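Local coordinates for phage integrase (Pectobacterium atrosepticum, PDB 3JU0), which probably binds arm-type DNA sites through this N-terminal domain of an integrase thought to act in DNA integration and recombination, at residues A62-R67 with Q86-I92; G23-H27 with W38-Y42. All coordinates share one frame; numbering follows the deposited sequence.

Contact 1 (A62-R67 with Q86-I92)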
ATOM      1  N   ALA A  62       5.829  -3.321  -6.836  1.00 21.48           N
ATOM      2  CA  ALA A  62       6.394  -4.559  -6.289  1.00 20.98           C
ATOM      3  C   ALA A  62       6.661  -4.469  -4.798  1.00 21.13           C
ATOM      4  O   ALA A  62       6.387  -5.422  -4.021  1.00 21.63           O
ATOM      5  CB  ALA A  62       7.619  -4.964  -7.034  1.00 24.24           C
ATOM      6  N   ASP A  63       7.253  -3.363  -4.360  1.00 20.01           N
ATOM      7  CA  ASP A  63       7.491  -3.141  -2.964  1.00 20.37           C
ATOM      8  C   ASP A  63       6.169  -3.130  -2.139  1.00 17.62           C
ATOM      9  O   ASP A  63       6.070  -3.706  -1.055  1.00 18.23           O
ATOM     10  CB  ASP A  63       8.163  -1.804  -2.725  1.00 21.23           C
ATOM     11  CG  ASP A  63       9.558  -1.649  -3.285  1.00 26.60           C
ATOM     12  OD1 ASP A  63      10.353  -2.622  -3.250  1.00 28.45           O
ATOM     13  OD2 ASP A  63       9.876  -0.434  -3.641  1.00 25.93           O
ATOM     14  N   ALA A  64       5.141  -2.508  -2.676  1.00 17.38           N
ATOM     15  CA  ALA A  64       3.865  -2.417  -2.031  1.00 16.40           C
ATOM     16  C   ALA A  64       3.218  -3.803  -1.874  1.00 16.61           C
ATOM     17  O   ALA A  64       2.699  -4.118  -0.824  1.00 16.54           O
ATOM     18  CB  ALA A  64       2.939  -1.497  -2.766  1.00 17.07           C
ATOM     19  N   ARG A  65       3.313  -4.623  -2.904  1.00 17.08           N
ATOM     20  CA  ARG A  65       2.821  -6.020  -2.839  1.00 17.81           C
ATOM     21  C   ARG A  65       3.605  -6.791  -1.792  1.00 16.80           C
ATOM     22  O   ARG A  65       2.994  -7.603  -1.067  1.00 18.27           O
ATOM     23  CB  ARG A  65       2.833  -6.685  -4.216  1.00 18.23           C
ATOM     24  CG  ARG A  65       1.886  -6.098  -5.190  1.00 19.78           C
ATOM     25  CD  ARG A  65       2.019  -6.656  -6.565  1.00 21.77           C
ATOM     26  NE  ARG A  65       0.965  -6.201  -7.435  1.00 22.58           N
ATOM     27  CZ  ARG A  65       1.048  -6.179  -8.755  1.00 25.37           C
ATOM     28  NH1 ARG A  65       2.156  -6.543  -9.359  1.00 28.96           N
ATOM     29  NH2 ARG A  65       0.026  -5.747  -9.433  1.00 27.29           N
ATOM     30  N   GLN A  66       4.910  -6.546  -1.652  1.00 18.78           N
ATOM     31  CA  GLN A  66       5.699  -7.222  -0.613  1.00 18.42           C
ATOM     32  C   GLN A  66       5.250  -6.820   0.766  1.00 17.57           C
ATOM     33  O   GLN A  66       5.124  -7.665   1.690  1.00 18.70           O
ATOM     34  CB  GLN A  66       7.198  -6.888  -0.832  1.00 20.84           C
ATOM     35  CG  GLN A  66       8.104  -7.372   0.240  1.00 25.29           C
ATOM     36  CD  GLN A  66       8.122  -8.840   0.365  1.00 35.37           C
ATOM     37  OE1 GLN A  66       8.445  -9.358   1.455  1.00 46.02           O
ATOM     38  NE2 GLN A  66       7.774  -9.555  -0.705  1.00 38.43           N
ATOM     39  N   ARG A  67       4.975  -5.530   0.940  1.00 16.07           N
ATOM     40  CA  ARG A  67       4.508  -5.010   2.239  1.00 15.83           C
ATOM     41  C   ARG A  67       3.101  -5.505   2.557  1.00 16.18           C
ATOM     42  O   ARG A  67       2.787  -5.828   3.687  1.00 17.23           O
ATOM     43  CB  ARG A  67       4.546  -3.478   2.299  1.00 16.81           C
ATOM     44  CG  ARG A  67       6.018  -2.930   2.251  1.00 17.96           C
ATOM     45  CD  ARG A  67       6.033  -1.459   2.311  1.00 18.38           C
ATOM     46  NE  ARG A  67       7.463  -1.056   2.239  1.00 20.84           N
ATOM     47  CZ  ARG A  67       7.914   0.129   2.616  1.00 18.51           C
ATOM     48  NH1 ARG A  67       7.050   1.058   3.026  1.00 18.34           N
ATOM     49  NH2 ARG A  67       9.225   0.395   2.595  1.00 21.32           N
ATOM     50  N   GLN A  86       6.618   0.233   8.787  1.00 23.12           N
ATOM     51  CA  GLN A  86       6.637  -0.272   7.416  1.00 24.54           C
ATOM     52  C   GLN A  86       7.984  -0.111   6.766  1.00 26.74           C
ATOM     53  O   GLN A  86       8.369  -0.896   5.923  1.00 26.82           O
ATOM     54  CB  GLN A  86       5.563   0.437   6.551  1.00 24.36           C
ATOM     55  CG  GLN A  86       4.141   0.090   6.877  1.00 24.15           C
ATOM     56  CD  GLN A  86       3.846  -1.391   6.747  1.00 22.87           C
ATOM     57  OE1 GLN A  86       3.119  -1.965   7.602  1.00 29.56           O
ATOM     58  NE2 GLN A  86       4.456  -2.028   5.798  1.00 23.90           N
ATOM     59  N   ALA A  87       8.682   0.952   7.126  1.00 26.89           N
ATOM     60  CA  ALA A  87      10.018   1.180   6.614  1.00 30.55           C
ATOM     61  C   ALA A  87      11.039   0.105   6.894  1.00 32.00           C
ATOM     62  O   ALA A  87      12.059  -0.008   6.210  1.00 33.58           O
ATOM     63  CB  ALA A  87      10.520   2.528   7.087  1.00 31.60           C
ATOM     64  N   ASP A  88      10.779  -0.733   7.884  1.00 32.58           N
ATOM     65  CA  ASP A  88      11.676  -1.848   8.105  1.00 34.29           C
ATOM     66  C   ASP A  88      11.648  -2.869   6.964  1.00 33.22           C
ATOM     67  O   ASP A  88      12.544  -3.735   6.837  1.00 35.24           O
ATOM     68  CB  ASP A  88      11.316  -2.467   9.456  1.00 34.64           C
ATOM     69  CG  ASP A  88      11.918  -1.688  10.612  1.00 40.11           C
ATOM     70  OD1 ASP A  88      12.714  -0.766  10.349  1.00 44.55           O
ATOM     71  OD2 ASP A  88      11.602  -1.996  11.774  1.00 42.99           O
ATOM     72  N   ASN A  89      10.606  -2.801   6.122  1.00 33.01           N
ATOM     73  CA  ASN A  89      10.587  -3.534   4.885  1.00 31.92           C
ATOM     74  C   ASN A  89      11.437  -2.851   3.828  1.00 33.04           C
ATOM     75  O   ASN A  89      11.028  -1.885   3.210  1.00 33.21           O
ATOM     76  CB  ASN A  89       9.160  -3.603   4.338  1.00 30.70           C
ATOM     77  CG  ASN A  89       8.252  -4.449   5.181  1.00 31.95           C
ATOM     78  OD1 ASN A  89       8.374  -5.687   5.204  1.00 37.36           O
ATOM     79  ND2 ASN A  89       7.292  -3.812   5.797  1.00 32.66           N
ATOM     80  N   LYS A  90      12.654  -3.304   3.638  1.00 34.85           N
ATOM     81  CA  LYS A  90      13.526  -2.603   2.691  1.00 36.08           C
ATOM     82  C   LYS A  90      12.959  -2.704   1.298  1.00 35.21           C
ATOM     83  O   LYS A  90      12.398  -3.754   0.882  1.00 36.76           O
ATOM     84  CB  LYS A  90      14.949  -3.184   2.713  1.00 37.10           C
ATOM     85  CG  LYS A  90      15.617  -3.034   4.040  1.00 39.53           C
ATOM     86  N   THR A  91      13.094  -1.631   0.540  1.00 33.35           N
ATOM     87  CA  THR A  91      12.565  -1.630  -0.807  1.00 32.83           C
ATOM     88  C   THR A  91      13.569  -2.209  -1.784  1.00 33.96           C
ATOM     89  O   THR A  91      14.748  -2.407  -1.466  1.00 34.22           O
ATOM     90  CB  THR A  91      12.237  -0.220  -1.302  1.00 31.49           C
ATOM     91  OG1 THR A  91      13.461   0.548  -1.330  1.00 32.49           O
ATOM     92  CG2 THR A  91      11.202   0.448  -0.450  1.00 31.19           C
ATOM     93  N   ILE A  92      13.103  -2.515  -2.966  1.00 35.82           N
ATOM     94  CA  ILE A  92      13.992  -3.158  -3.925  1.00 39.07           C
ATOM     95  C   ILE A  92      15.220  -2.266  -4.201  1.00 40.98           C
ATOM     96  O   ILE A  92      16.387  -2.757  -4.208  1.00 41.52           O
ATOM     97  CB  ILE A  92      13.243  -3.559  -5.227  1.00 39.88           C
ATOM     98  CG1 ILE A  92      12.216  -4.679  -4.979  1.00 41.96           C
ATOM     99  CG2 ILE A  92      14.293  -3.961  -6.254  1.00 40.31           C
ATOM    100  CD1 ILE A  92      11.186  -4.839  -6.085  1.00 43.81           C
TER
HETATM  101  O   HOH W   1      10.479  -4.820  -1.558  1.00 38.62           O
HETATM  102  O   HOH W   2       4.027  -4.647   5.925  1.00 26.16           O
HETATM  103  O   HOH W   3       9.250  -2.758   0.707  1.00 31.08           O
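Arg67 reaches from helix 61-76 to the segment 86-92, a 3-10 turn and loop running into helix 92-95, in the arm-type binding domain. Its chain is extended from CG to NE and passes Asn89, with Arg67 CG 3.8 Å from Asn89 CB. At the far end Arg67 NH2 donates to Asn89 O at 3.0 Å. The oxygen is met in its carbonyl plane but lies 30° out of the guanidinium plane, and the bond is bent. Gln86 O sits over one guanidinium face, 3.5 Å from Arg67 CZ. It accepts from Asn89 N and Asn89 ND2. The guanidinium is further fixed by NH1, which donates to Leu53 O of strand 47-56, and by a water on NE.

One turn earlier, Asp63 holds the start of helix 92-95. Its chi1 of -65° turns the carboxylate toward Thr91 and Ile92, and Asp63 OD2 lies 3.3 Å from Thr91 CB. OD2 accepts from Ser60 N. Thr91 is the N-cap, its OG1 bonded to Glu94 N. Next to Asp63, Ala62 CB touches Ile92 CD1 at 3.7 Å. Ile92 N donates to the syn side of Asp63 OD1 at 2.8 Å, 19° out of the carboxylate plane.

Contact 2 (G23-H27 with W38-Y42)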
ATOM      1  N   GLY A  23      -6.170  -5.401  -5.787  1.00 25.21           N
ATOM      2  CA  GLY A  23      -6.555  -6.743  -5.340  1.00 24.74           C
ATOM      3  C   GLY A  23      -6.002  -7.039  -3.961  1.00 22.97           C
ATOM      4  O   GLY A  23      -5.126  -6.350  -3.461  1.00 22.58           O
ATOM      5  N   PHE A  24      -6.578  -8.063  -3.343  1.00 22.48           N
ATOM      6  CA  PHE A  24      -6.219  -8.484  -2.036  1.00 22.38           C
ATOM      7  C   PHE A  24      -6.315  -7.385  -0.999  1.00 20.69           C
ATOM      8  O   PHE A  24      -5.624  -7.422   0.027  1.00 24.01           O
ATOM      9  CB  PHE A  24      -4.854  -9.162  -2.056  1.00 24.06           C
ATOM     10  CG  PHE A  24      -4.755 -10.290  -3.010  1.00 26.20           C
ATOM     11  CD1 PHE A  24      -4.179 -10.121  -4.246  1.00 30.90           C
ATOM     12  CD2 PHE A  24      -5.253 -11.549  -2.654  1.00 26.31           C
ATOM     13  CE1 PHE A  24      -4.095 -11.159  -5.140  1.00 33.71           C
ATOM     14  CE2 PHE A  24      -5.199 -12.593  -3.557  1.00 24.15           C
ATOM     15  CZ  PHE A  24      -4.576 -12.412  -4.765  1.00 29.54           C
ATOM     16  N   GLY A  25      -7.172  -6.381  -1.194  1.00 20.57           N
ATOM     17  CA  GLY A  25      -7.339  -5.343  -0.196  1.00 20.23           C
ATOM     18  C   GLY A  25      -6.443  -4.148  -0.417  1.00 19.99           C
ATOM     19  O   GLY A  25      -6.579  -3.162   0.278  1.00 21.99           O
ATOM     20  N   MET A  26      -5.505  -4.280  -1.340  1.00 18.33           N
ATOM     21  CA  MET A  26      -4.545  -3.142  -1.564  1.00 18.88           C
ATOM     22  C   MET A  26      -4.957  -2.223  -2.678  1.00 19.64           C
ATOM     23  O   MET A  26      -5.458  -2.663  -3.725  1.00 21.69           O
ATOM     24  CB  MET A  26      -3.142  -3.649  -1.806  1.00 18.87           C
ATOM     25  CG  MET A  26      -2.150  -2.528  -1.681  1.00 22.05           C
ATOM     26  SD  MET A  26      -0.454  -3.052  -1.919  1.00 25.99           S
ATOM     27  CE  MET A  26      -0.353  -3.241  -3.708  1.00 23.54           C
ATOM     28  N   HIS A  27      -4.751  -0.940  -2.473  1.00 19.49           N
ATOM     29  CA  HIS A  27      -5.053   0.049  -3.510  1.00 18.75           C
ATOM     30  C   HIS A  27      -4.012   1.142  -3.453  1.00 18.14           C
ATOM     31  O   HIS A  27      -3.323   1.352  -2.450  1.00 17.97           O
ATOM     32  CB  HIS A  27      -6.427   0.655  -3.381  1.00 20.50           C
ATOM     33  CG  HIS A  27      -6.743   1.345  -2.100  1.00 21.90           C
ATOM     34  ND1 HIS A  27      -6.571   2.699  -1.879  1.00 27.61           N
ATOM     35  CD2 HIS A  27      -7.338   0.866  -0.999  1.00 23.76           C
ATOM     36  CE1 HIS A  27      -6.998   3.007  -0.659  1.00 25.07           C
ATOM     37  NE2 HIS A  27      -7.490   1.916  -0.119  1.00 27.79           N
ATOM     38  N   TRP A  38       0.121   4.083  -0.978  1.00 15.61           N
ATOM     39  CA  TRP A  38      -0.281   2.663  -0.937  1.00 16.30           C
ATOM     40  C   TRP A  38      -1.014   2.399   0.367  1.00 15.45           C
ATOM     41  O   TRP A  38      -0.550   2.764   1.452  1.00 16.60           O
ATOM     42  CB  TRP A  38       0.909   1.753  -0.986  1.00 16.27           C
ATOM     43  CG  TRP A  38       1.729   1.854  -2.238  1.00 16.28           C
ATOM     44  CD1 TRP A  38       2.956   2.416  -2.362  1.00 17.82           C
ATOM     45  CD2 TRP A  38       1.337   1.425  -3.529  1.00 16.74           C
ATOM     46  NE1 TRP A  38       3.386   2.300  -3.660  1.00 18.67           N
ATOM     47  CE2 TRP A  38       2.413   1.678  -4.400  1.00 18.33           C
ATOM     48  CE3 TRP A  38       0.182   0.813  -4.036  1.00 18.12           C
ATOM     49  CZ2 TRP A  38       2.341   1.402  -5.794  1.00 19.58           C
ATOM     50  CZ3 TRP A  38       0.151   0.505  -5.421  1.00 20.80           C
ATOM     51  CH2 TRP A  38       1.229   0.781  -6.247  1.00 20.98           C
ATOM     52  N   ARG A  39      -2.145   1.734   0.233  1.00 16.07           N
ATOM     53  CA  ARG A  39      -3.014   1.422   1.383  1.00 18.07           C
ATOM     54  C   ARG A  39      -3.515   0.005   1.329  1.00 17.76           C
ATOM     55  O   ARG A  39      -3.829  -0.501   0.252  1.00 18.58           O
ATOM     56  CB  ARG A  39      -4.236   2.337   1.416  1.00 21.54           C
ATOM     57  CG  ARG A  39      -3.952   3.769   1.756  1.00 30.76           C
ATOM     58  CD  ARG A  39      -2.639   4.193   1.618  1.00 41.05           C
ATOM     59  NE  ARG A  39      -2.452   5.259   2.602  1.00 44.87           N
ATOM     60  CZ  ARG A  39      -1.294   5.752   3.025  1.00 41.18           C
ATOM     61  NH1 ARG A  39       0.007   5.306   2.644  1.00 27.73           N
ATOM     62  NH2 ARG A  39      -1.473   6.713   3.861  1.00 39.84           N
ATOM     63  N   LEU A  40      -3.678  -0.575   2.508  1.00 17.06           N
ATOM     64  CA  LEU A  40      -4.272  -1.916   2.619  1.00 15.59           C
ATOM     65  C   LEU A  40      -5.520  -1.851   3.509  1.00 16.63           C
ATOM     66  O   LEU A  40      -5.471  -1.425   4.694  1.00 19.07           O
ATOM     67  CB  LEU A  40      -3.279  -2.918   3.234  1.00 16.57           C
ATOM     68  CG  LEU A  40      -3.831  -4.316   3.500  1.00 18.22           C
ATOM     69  CD1 LEU A  40      -4.146  -4.983   2.163  1.00 21.85           C
ATOM     70  CD2 LEU A  40      -2.887  -5.142   4.296  1.00 22.05           C
ATOM     71  N   SER A  41      -6.643  -2.317   2.983  1.00 18.41           N
ATOM     72  CA  SER A  41      -7.848  -2.486   3.791  1.00 20.44           C
ATOM     73  C   SER A  41      -7.819  -3.874   4.417  1.00 20.81           C
ATOM     74  O   SER A  41      -7.537  -4.892   3.723  1.00 23.45           O
ATOM     75  CB  SER A  41      -9.034  -2.300   2.863  1.00 22.32           C
ATOM     76  OG  SER A  41     -10.266  -2.477   3.546  1.00 29.60           O
ATOM     77  N   TYR A  42      -8.118  -3.934   5.705  1.00 21.72           N
ATOM     78  CA  TYR A  42      -8.106  -5.233   6.414  1.00 22.88           C
ATOM     79  C   TYR A  42      -9.084  -5.176   7.556  1.00 25.12           C
ATOM     80  O   TYR A  42      -9.510  -4.060   7.986  1.00 25.15           O
ATOM     81  CB  TYR A  42      -6.699  -5.527   6.922  1.00 22.55           C
ATOM     82  CG  TYR A  42      -6.157  -4.647   7.973  1.00 20.88           C
ATOM     83  CD1 TYR A  42      -5.632  -3.358   7.688  1.00 22.52           C
ATOM     84  CD2 TYR A  42      -6.209  -5.018   9.320  1.00 23.29           C
ATOM     85  CE1 TYR A  42      -5.157  -2.593   8.659  1.00 25.06           C
ATOM     86  CE2 TYR A  42      -5.686  -4.250  10.264  1.00 26.20           C
ATOM     87  CZ  TYR A  42      -5.164  -3.005   9.956  1.00 27.12           C
ATOM     88  OH  TYR A  42      -4.682  -2.171  10.991  1.00 29.50           O
TER
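His27 and Arg39 face each other as an antiparallel hydrogen-bonded pair. His27 N donates to Arg39 O at 2.9 Å, and Arg39 N returns a bond to His27 O at 3.0 Å. Both side chains stand on the same face of the sheet. The His27 ring leans over the neighbouring strand because its CG sits between the backbone N and the carbonyl carbon (chi1 58°). Arg39 CB then lies under one ring face, offset toward the rim, in a CH-pi contact 3.8 Å from the centroid. Beyond CB the Arg39 chain bends and leads away. Its NH1 turns back to Trp38 O, which it meets from above the carbonyl plane.

The next pair, Met26 with Leu40, is non-hydrogen-bonded and points to the other face. Met26 CG lies 3.3 Å from Arg39 O, and the chain bends at its last torsion. This brings Met26 CE to 4.1 Å from Trp38 CE3. The sulfur is oblique to the indole, a Met-aromatic contact.

These pairs belong to the hairpin of strands 26-30 and 36-44, the middle two of a four-stranded antiparallel sheet. The type I' turn Gly23 to Met26 links strand 18-23 to strand 26-30, closed by Met26 N on Gly23 O. Gly25 O accepts a nearly straight bond from Ser41 N (2.8 Å). Leu40 CD1 packs 3.6 Å from Phe24 O. Gly25 has positive phi and lies close against strand 36-44, as suits a glycine.

Further out, strand 47-56 pairs with the other edge of 36-44, where the backbones of Leu40 and Leu51 are hydrogen-bonded. Helix 61-76 covers the Met26 and Leu40 face: Leu40 touches Ala71, and Trp38 packs on Leu61. Trp38 NE1 donates to Val59 O, and Ser41 OG bonds to Gln48 OE1.

In the fold
Contact 2 comes first along the chain and closes before contact 1 opens. Their centres lie about 14 Å apart. Contact 2 joins the two middle strands of the sheet, whereas contact 1 joins helix 61-76 to the later segment 86-92. The helix connects them. Ala64 CB packs 3.4 Å from Trp38 CD2, and Arg65 CG lies 3.9 Å from Met26 CE, while Asp63 and Arg67 of the same helix segment meet 86-92. The domain is therefore layered, with sheet, helix and segment 86-92 in turn. Strand 47-56 is a second tie, since it pairs with 36-44 and also meets Arg67 of contact 1. This packing builds the compact arm-type binding domain, which probably binds DNA.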